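Long-range contacts in D-threo-3-hydroxyaspartate dehydratase (Delftia, PDB 3WQC), which uses pyridoxal 5'-phosphate and a divalent metal ion to deaminate D-threo-3-hydroxyaspartate to oxaloacetate and ammonium, and also acts on D-serine: residues Gly184-Leu189 against Val225-Thr230; Ile145-His150 against Glu200-Gly205; Met255-Val260 against Ala300-Asp305. One frame throughout, in Å; residues are numbered along the deposited sequence. Where two conformers were deposited one is given.

Contact 1 (Gly184-Leu189 against Val225-Thr230); sequences GSSYEL and VGSTPT. With PLP (pyridoxal-5'-phosphate), chain J.
The ring of Tyr-187 meets the cofactor at its edge: PLP O2P lies in the ring plane, at the CE1 side of the hydroxyl, with Ser-227 CB also near that plane. The side chains of Pro-229 and Tyr-187 cross at about a right angle, with Pro-229 CD 3.8 Å from Tyr-187 CE1. The bond from Tyr-187 OH to PLP O2P is very short, 2.5 Å. The same oxygen takes Thr-228 N, 3.0 Å away and dead straight at 179°, while Thr-228 OG1 gives its proton to PLP O1P at 2.6 Å. Segment 225-230 thus forms a phosphate-binding turn of the alanine racemase-type TIM barrel, running from the end of strand 222-225 into helix 228-233, with Ser-227 as the N-cap; the helix start should help to offset the phosphate charge. Gly-246 and Val-247 add further backbone N-H groups to the cofactor. Next to the tyrosine along the chain, Ser-186 meets Ser-227 tip to tip, OG to OG at 2.9 Å. Both hydroxyls sit between backbone N and carbonyl carbon, at chi1 69° and 64°. Ser-186 OG also lies 3.5 Å from Pro-229 CG, and Ser-186 CB touches the methyl of Thr-230.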
# COMPACT_ATOMS: atom_id res chain seq x y z
N GLY B 184 -4.74 -21.11 0.22
CA GLY B 184 -4.08 -19.95 -0.45
C GLY B 184 -2.97 -20.35 -1.40
O GLY B 184 -2.53 -19.51 -2.21
N SER B 185 -2.53 -21.61 -1.37
CA SER B 185 -1.53 -22.08 -2.32
C SER B 185 -2.17 -22.16 -3.69
O SER B 185 -1.40 -22.30 -4.67
CB SER B 185 -0.97 -23.47 -1.97
OG SER B 185 -1.97 -24.49 -2.14
N SER B 186 -3.49 -21.99 -3.84
CA SER B 186 -4.13 -21.96 -5.18
C SER B 186 -3.54 -20.80 -6.05
O SER B 186 -3.60 -20.88 -7.31
CB SER B 186 -5.65 -21.82 -5.04
OG SER B 186 -5.98 -20.50 -4.54
N TYR B 187 -2.94 -19.80 -5.41
CA TYR B 187 -2.43 -18.64 -6.18
C TYR B 187 -1.17 -18.96 -6.90
O TYR B 187 -0.74 -18.20 -7.75
CB TYR B 187 -2.18 -17.48 -5.23
CG TYR B 187 -3.46 -16.71 -4.90
CD1 TYR B 187 -4.62 -17.32 -4.35
CD2 TYR B 187 -3.51 -15.31 -5.11
CE1 TYR B 187 -5.76 -16.58 -4.01
CE2 TYR B 187 -4.66 -14.58 -4.80
CZ TYR B 187 -5.76 -15.19 -4.25
OH TYR B 187 -6.88 -14.43 -3.97
N GLU B 188 -0.58 -20.14 -6.60
CA GLU B 188 0.63 -20.57 -7.31
C GLU B 188 0.26 -21.38 -8.56
O GLU B 188 1.20 -21.77 -9.30
CB GLU B 188 1.51 -21.41 -6.37
CG GLU B 188 2.13 -20.61 -5.17
CD GLU B 188 2.31 -21.51 -3.95
OE1 GLU B 188 2.60 -22.73 -4.07
OE2 GLU B 188 2.11 -20.99 -2.83
N LEU B 189 -1.01 -21.65 -8.83
CA LEU B 189 -1.41 -22.59 -9.91
C LEU B 189 -1.89 -21.79 -11.11
O LEU B 189 -2.19 -20.58 -10.98
CB LEU B 189 -2.58 -23.48 -9.42
CG LEU B 189 -2.11 -24.35 -8.20
CD1 LEU B 189 -3.25 -25.23 -7.69
CD2 LEU B 189 -0.80 -25.13 -8.44
N VAL B 225 -14.77 -23.48 3.62
CA VAL B 225 -13.53 -23.53 2.80
C VAL B 225 -13.44 -22.29 1.95
O VAL B 225 -14.46 -21.62 1.77
CB VAL B 225 -13.45 -24.80 1.87
CG1 VAL B 225 -13.66 -26.07 2.74
CG2 VAL B 225 -14.56 -24.74 0.79
N GLY B 226 -12.28 -22.04 1.36
CA GLY B 226 -12.29 -21.21 0.13
C GLY B 226 -11.11 -20.32 -0.08
O GLY B 226 -10.55 -19.77 0.84
N SER B 227 -10.88 -20.10 -1.36
CA SER B 227 -10.11 -19.00 -1.92
C SER B 227 -10.89 -18.77 -3.24
O SER B 227 -11.65 -19.66 -3.68
CB SER B 227 -8.65 -19.40 -2.20
OG SER B 227 -8.59 -20.44 -3.19
N THR B 228 -10.69 -17.64 -3.91
CA THR B 228 -11.46 -17.40 -5.13
C THR B 228 -11.13 -18.52 -6.15
O THR B 228 -12.05 -19.05 -6.78
CB THR B 228 -11.20 -15.95 -5.66
OG1 THR B 228 -12.07 -15.11 -4.92
CG2 THR B 228 -11.61 -15.87 -7.17
N PRO B 229 -9.83 -18.84 -6.38
CA PRO B 229 -9.60 -19.88 -7.45
C PRO B 229 -10.26 -21.24 -7.12
O PRO B 229 -10.78 -21.90 -8.02
CB PRO B 229 -8.08 -19.98 -7.49
CG PRO B 229 -7.60 -18.58 -6.97
CD PRO B 229 -8.58 -18.23 -5.89
N THR B 230 -10.15 -21.70 -5.85
CA THR B 230 -10.74 -23.03 -5.53
C THR B 230 -12.25 -22.93 -5.46
O THR B 230 -12.93 -23.90 -5.77
CB THR B 230 -10.21 -23.64 -4.22
OG1 THR B 230 -10.32 -22.67 -3.15
CG2 THR B 230 -8.74 -24.01 -4.41
N1 PLP J . -10.48 -16.97 3.60
C2 PLP J . -9.45 -16.42 4.28
C2A PLP J . -9.08 -16.93 5.65
C3 PLP J . -8.73 -15.33 3.68
O3 PLP J . -7.73 -14.77 4.36
C4 PLP J . -9.13 -14.89 2.36
C4A PLP J . -8.44 -13.79 1.78
C5 PLP J . -10.23 -15.54 1.73
C6 PLP J . -10.84 -16.63 2.36
C5A PLP J . -10.68 -15.12 0.35
O4P PLP J . -9.61 -15.50 -0.64
P PLP J . -9.69 -14.80 -2.09
O1P PLP J . -11.11 -14.99 -2.48
O2P PLP J . -8.76 -15.63 -2.90
O3P PLP J . -9.37 -13.37 -1.97

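Contact 2 (Ile145-His150 against Glu200-Gly205); sequences IDTDGH and ERERAG
Strand 140-146 of the alanine racemase-type TIM barrel ends in this contact, and the turn that follows it packs on helix 192-215. Asp-146 shapes the turn as an Asx motif: OD1 accepts Gly-149 N at 2.7 Å through its syn lone pair, with a weaker bond from Asp-148 N. Asp-148 then makes an Asx turn of its own, its OD1 met by His-150 N from above the carboxylate plane, while its OD2 is hydrogen-bonded to Ser-185 OG. Gly-149, at phi 79°, belongs to both turns.

Thr-147 does most of the touching. Its OG1 lies between backbone N and carbonyl carbon (chi1 55°), which places CG2 against the helix backbone, 3.8 Å from Gly-205 C. Gly-205 has no side chain, and the methyl of Thr-147 occupies the space over its backbone, so that strand end and helix come within 5.4 Å between Thr-147 CA and Gly-205 CA. The threonine OG1 lies over Glu-202 CA and is hydrogen-bonded to Thr-181 OG1, just beyond the neighbouring strand 175-180. At the outer margin Arg-201, extended from CG to NE, brings NE to 3.0 Å from Thr-147 O; Asp-148 CA lies near the guanidinium plane at its edge. Glu-202, with CG anti to its backbone N, passes Thr-147 obliquely and sends its buried carboxylate past this contact to Ala-183 N and Thr-230 OG1.

On the barrel side, strand 140-146 lies parallel to strand 175-180, Ile-145 pairing with Leu-180. Ile-145 also touches Ala-209 one turn further along helix 192-215, while Asp-146 packs on Gln-278 of the second subunit.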
# COMPACT_ATOMS: atom_id res chain seq x y z
N ILE B 145 -7.86 -25.08 9.91
CA ILE B 145 -7.25 -26.32 9.44
C ILE B 145 -6.25 -25.92 8.34
O ILE B 145 -6.57 -25.11 7.45
CB ILE B 145 -8.32 -27.26 8.89
CG1 ILE B 145 -9.42 -27.50 9.94
CG2 ILE B 145 -7.64 -28.59 8.44
CD1 ILE B 145 -8.93 -28.04 11.29
N ASP B 146 -5.07 -26.51 8.37
CA ASP B 146 -4.05 -26.33 7.32
C ASP B 146 -4.24 -27.51 6.37
O ASP B 146 -4.01 -28.70 6.74
CB ASP B 146 -2.65 -26.42 7.96
CG ASP B 146 -1.55 -26.33 6.94
OD1 ASP B 146 -1.87 -26.19 5.74
OD2 ASP B 146 -0.35 -26.44 7.34
N THR B 147 -4.78 -27.26 5.17
CA THR B 147 -5.03 -28.32 4.19
C THR B 147 -4.01 -28.30 3.07
O THR B 147 -3.94 -29.28 2.31
CB THR B 147 -6.46 -28.23 3.58
OG1 THR B 147 -6.67 -26.90 3.01
CG2 THR B 147 -7.52 -28.49 4.63
N ASP B 148 -3.18 -27.24 2.95
CA ASP B 148 -2.22 -27.16 1.84
C ASP B 148 -0.82 -26.60 2.14
O ASP B 148 -0.03 -26.36 1.20
CB ASP B 148 -2.88 -26.40 0.67
CG ASP B 148 -2.97 -24.89 1.01
OD1 ASP B 148 -2.87 -24.55 2.24
OD2 ASP B 148 -3.18 -24.08 0.06
N GLY B 149 -0.49 -26.36 3.44
CA GLY B 149 0.78 -25.86 3.85
C GLY B 149 0.98 -24.37 3.68
O GLY B 149 2.08 -23.87 3.78
N HIS B 150 -0.11 -23.66 3.35
CA HIS B 150 -0.01 -22.26 3.00
C HIS B 150 0.38 -21.37 4.18
O HIS B 150 1.27 -20.46 3.98
CB HIS B 150 -1.39 -21.78 2.42
CG HIS B 150 -1.42 -20.35 2.04
ND1 HIS B 150 -0.64 -19.83 1.00
CD2 HIS B 150 -2.27 -19.30 2.49
CE1 HIS B 150 -0.93 -18.47 0.89
NE2 HIS B 150 -1.92 -18.16 1.77
N GLU B 200 -10.36 -29.99 -4.39
CA GLU B 200 -10.75 -31.32 -3.76
C GLU B 200 -9.89 -31.60 -2.48
O GLU B 200 -10.46 -32.06 -1.46
CB GLU B 200 -10.63 -32.44 -4.76
CG GLU B 200 -10.85 -33.82 -4.12
CD GLU B 200 -12.18 -34.05 -3.45
OE1 GLU B 200 -12.20 -35.02 -2.63
OE2 GLU B 200 -13.19 -33.31 -3.64
N ARG B 201 -8.59 -31.31 -2.50
CA ARG B 201 -7.73 -31.50 -1.29
C ARG B 201 -8.23 -30.57 -0.17
O ARG B 201 -8.28 -30.97 1.02
CB ARG B 201 -6.27 -31.15 -1.62
CG ARG B 201 -5.21 -31.21 -0.56
CD ARG B 201 -3.78 -31.00 -1.20
NE ARG B 201 -2.86 -30.70 -0.15
CZ ARG B 201 -2.19 -31.62 0.51
NH1 ARG B 201 -2.28 -32.91 0.15
NH2 ARG B 201 -1.36 -31.26 1.48
N GLU B 202 -8.59 -29.32 -0.50
CA GLU B 202 -9.07 -28.35 0.52
C GLU B 202 -10.40 -28.86 1.14
O GLU B 202 -10.58 -28.90 2.36
CB GLU B 202 -9.28 -27.00 -0.22
CG GLU B 202 -9.71 -25.89 0.74
CD GLU B 202 -10.06 -24.55 0.07
OE1 GLU B 202 -10.59 -24.53 -1.08
OE2 GLU B 202 -9.89 -23.48 0.75
N ARG B 203 -11.35 -29.31 0.26
CA ARG B 203 -12.64 -29.83 0.74
C ARG B 203 -12.36 -31.04 1.59
O ARG B 203 -12.91 -31.17 2.71
CB ARG B 203 -13.56 -30.25 -0.47
CG ARG B 203 -14.94 -30.71 -0.08
CD ARG B 203 -15.52 -31.65 -1.14
NE ARG B 203 -14.75 -32.95 -1.21
CZ ARG B 203 -14.81 -33.93 -0.26
NH1 ARG B 203 -15.71 -33.91 0.73
NH2 ARG B 203 -14.02 -35.00 -0.45
N ALA B 204 -11.61 -31.99 1.04
CA ALA B 204 -11.39 -33.31 1.75
C ALA B 204 -10.72 -33.10 3.10
O ALA B 204 -11.12 -33.72 4.11
CB ALA B 204 -10.55 -34.26 0.88
N GLY B 205 -9.74 -32.19 3.17
CA GLY B 205 -9.02 -31.99 4.42
C GLY B 205 -9.91 -31.28 5.45
O GLY B 205 -9.87 -31.65 6.64

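Contact 3 (Met255-Val260 against Ala300-Asp305); sequences MRNIGV and ARQKQD
Asn-257 stands at the middle of this contact with its amide pinched between two residues of the 300-305 loop. Its CG is anti to the carbonyl carbon, so the amide projects from the helix into the loop. ND2 gives one proton to Gln-302 OE1 at 2.9 Å, the acceptor lying nearly in the asparagine amide plane. From the glutamine's side the approach is quite different: the donor sits above the carbonyl plane, and the two amide planes are 73° apart. The other proton goes to the backbone Gln-304 O, also at 2.9 Å, here in the carbonyl plane on a lone pair. OD1 of the same amide accepts Arg-256 NH1 at 2.8 Å, nearly along the C=O axis and in the guanidinium plane.

Arg-256 gets there by bending at chi2 (-92°). Its NH1 also reaches Gln-304 OE1 at 3.0 Å, less straight, with the guanidinium and glutamine amide planes 69° apart; NH2 adds a weak bond to the same oxygen. Lys-303 runs extended across the helix end and works through water: water 1 bridges Arg-256 O to its NZ, and water 3 bridges Asn-257 O to NZ. Water 2 joins Lys-303 N to Asn-257 O, weakly on the asparagine side. Gln-302 NE2 lies 3.7 Å from Ile-258 CG1 and bonds to Val-254 O, a turn earlier.

Gly-259, with positive phi, closes helix 253-258 in a Schellman motif, and the contact ties this helix end to a loop of the serine dehydratase-type domain. Ile-258 leaves the helix on the side away from the loop, and its side chain touches Pro-229 of helix 228-233 and Leu-195 of helix 192-215, so this short helix lies between the barrel helices and the loop leading to strand 310-312.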
# COMPACT_ATOMS: atom_id res chain seq x y z
N MET B 255 -5.50 -13.01 -10.88
CA MET B 255 -6.60 -13.97 -11.13
C MET B 255 -6.69 -14.31 -12.61
O MET B 255 -6.95 -15.49 -12.97
CB MET B 255 -7.98 -13.46 -10.67
CG MET B 255 -8.09 -13.38 -9.13
SD MET B 255 -8.15 -14.99 -8.31
CE MET B 255 -6.76 -15.01 -7.17
N ARG B 256 -6.52 -13.33 -13.48
CA ARG B 256 -6.51 -13.56 -14.94
C ARG B 256 -5.41 -14.59 -15.26
O ARG B 256 -5.65 -15.58 -16.02
CB ARG B 256 -6.23 -12.24 -15.67
CG ARG B 256 -6.25 -12.42 -17.19
CD ARG B 256 -4.83 -12.72 -17.69
NE ARG B 256 -4.72 -12.61 -19.14
CZ ARG B 256 -3.60 -12.86 -19.84
NH1 ARG B 256 -2.46 -13.25 -19.22
NH2 ARG B 256 -3.62 -12.71 -21.17
N ASN B 257 -4.19 -14.44 -14.69
CA ASN B 257 -3.12 -15.35 -14.96
C ASN B 257 -3.34 -16.76 -14.36
O ASN B 257 -2.87 -17.77 -14.95
CB ASN B 257 -1.81 -14.81 -14.48
CG ASN B 257 -1.24 -13.76 -15.41
OD1 ASN B 257 -1.57 -13.75 -16.61
ND2 ASN B 257 -0.28 -12.96 -14.90
N ILE B 258 -4.04 -16.83 -13.22
CA ILE B 258 -4.37 -18.13 -12.63
C ILE B 258 -5.34 -18.84 -13.58
O ILE B 258 -5.32 -20.10 -13.65
CB ILE B 258 -5.00 -17.95 -11.20
CG1 ILE B 258 -3.85 -17.59 -10.27
CG2 ILE B 258 -5.65 -19.29 -10.69
CD1 ILE B 258 -4.39 -16.95 -8.96
N GLY B 259 -6.17 -18.07 -14.29
CA GLY B 259 -7.05 -18.60 -15.35
C GLY B 259 -8.50 -18.64 -14.98
O GLY B 259 -9.27 -19.31 -15.68
N VAL B 260 -8.88 -17.97 -13.90
CA VAL B 260 -10.26 -18.02 -13.41
C VAL B 260 -11.06 -16.80 -13.86
O VAL B 260 -12.28 -16.73 -13.59
CB VAL B 260 -10.33 -18.25 -11.90
CG1 VAL B 260 -9.66 -19.64 -11.57
CG2 VAL B 260 -9.67 -17.09 -11.15
N ALA B 300 4.59 -10.90 -11.52
CA ALA B 300 6.01 -11.02 -11.93
C ALA B 300 6.44 -12.48 -12.12
O ALA B 300 7.21 -12.77 -13.03
CB ALA B 300 6.97 -10.35 -10.99
N ARG B 301 5.91 -13.36 -11.34
CA ARG B 301 6.35 -14.77 -11.47
C ARG B 301 5.35 -15.63 -12.28
O ARG B 301 5.52 -16.85 -12.37
CB ARG B 301 6.44 -15.39 -10.10
CG ARG B 301 5.08 -15.40 -9.34
CD ARG B 301 4.69 -13.99 -8.92
NE ARG B 301 5.82 -13.38 -8.18
CZ ARG B 301 5.95 -13.36 -6.85
NH1 ARG B 301 5.02 -13.87 -6.05
NH2 ARG B 301 7.02 -12.81 -6.32
N GLN B 302 4.27 -15.06 -12.77
CA GLN B 302 3.25 -15.80 -13.45
C GLN B 302 3.55 -15.87 -14.95
O GLN B 302 4.61 -15.40 -15.38
CB GLN B 302 1.89 -15.15 -13.22
CG GLN B 302 1.44 -15.22 -11.76
CD GLN B 302 0.04 -14.68 -11.69
OE1 GLN B 302 -0.20 -13.48 -12.01
NE2 GLN B 302 -0.93 -15.48 -11.19
N LYS B 303 2.63 -16.42 -15.76
CA LYS B 303 2.91 -16.65 -17.16
C LYS B 303 3.05 -15.36 -17.95
O LYS B 303 3.63 -15.35 -19.01
CB LYS B 303 1.83 -17.56 -17.82
CG LYS B 303 0.39 -16.96 -17.92
CD LYS B 303 -0.73 -17.97 -18.26
CE LYS B 303 -2.03 -17.28 -18.61
NZ LYS B 303 -3.03 -18.31 -19.04
N GLN B 304 2.46 -14.28 -17.46
CA GLN B 304 2.56 -13.00 -18.14
C GLN B 304 2.76 -11.88 -17.08
O GLN B 304 1.89 -11.63 -16.22
CB GLN B 304 1.30 -12.74 -18.95
CG GLN B 304 1.49 -11.39 -19.69
CD GLN B 304 0.48 -11.22 -20.82
OE1 GLN B 304 -0.39 -12.07 -21.03
NE2 GLN B 304 0.59 -10.15 -21.54
N ASP B 305 3.90 -11.23 -17.17
CA ASP B 305 4.24 -10.16 -16.20
C ASP B 305 3.62 -8.86 -16.68
O ASP B 305 3.93 -8.41 -17.83
CB ASP B 305 5.77 -10.07 -16.13
CG ASP B 305 6.27 -9.04 -15.15
OD1 ASP B 305 5.46 -8.36 -14.50
OD2 ASP B 305 7.49 -8.98 -14.98
O HOH W 1 -5.50 -16.47 -18.49
O HOH W 2 0.45 -17.83 -14.64
O HOH W 3 -3.66 -19.77 -16.64

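Contacts 1 and 2 are buried in the barrel domain; contact 2 holds helix 192-215, and contact 1 lies against it through Ser-186 on Leu-198. Two probable hydrogen bonds join them, Ser-185 OG to Asp-148 OD2 and Thr-230 OG1 to Glu-202 OE1. Contact 1 gathers hydroxyls and a helix start on a phosphate; contact 2 is close backbone packing over a glycine, with Arg-201 at its margin and buried Glu-202 tied into contact 1. Contact 3, partly buried and wetter, brings amides, a guanidinium and waters to a loop of the serine dehydratase-type domain. It meets contact 1 through Met-255, whose CE, in the conformer given, lies 3.1 Å from Tyr-187 CZ, but does not touch contact 2.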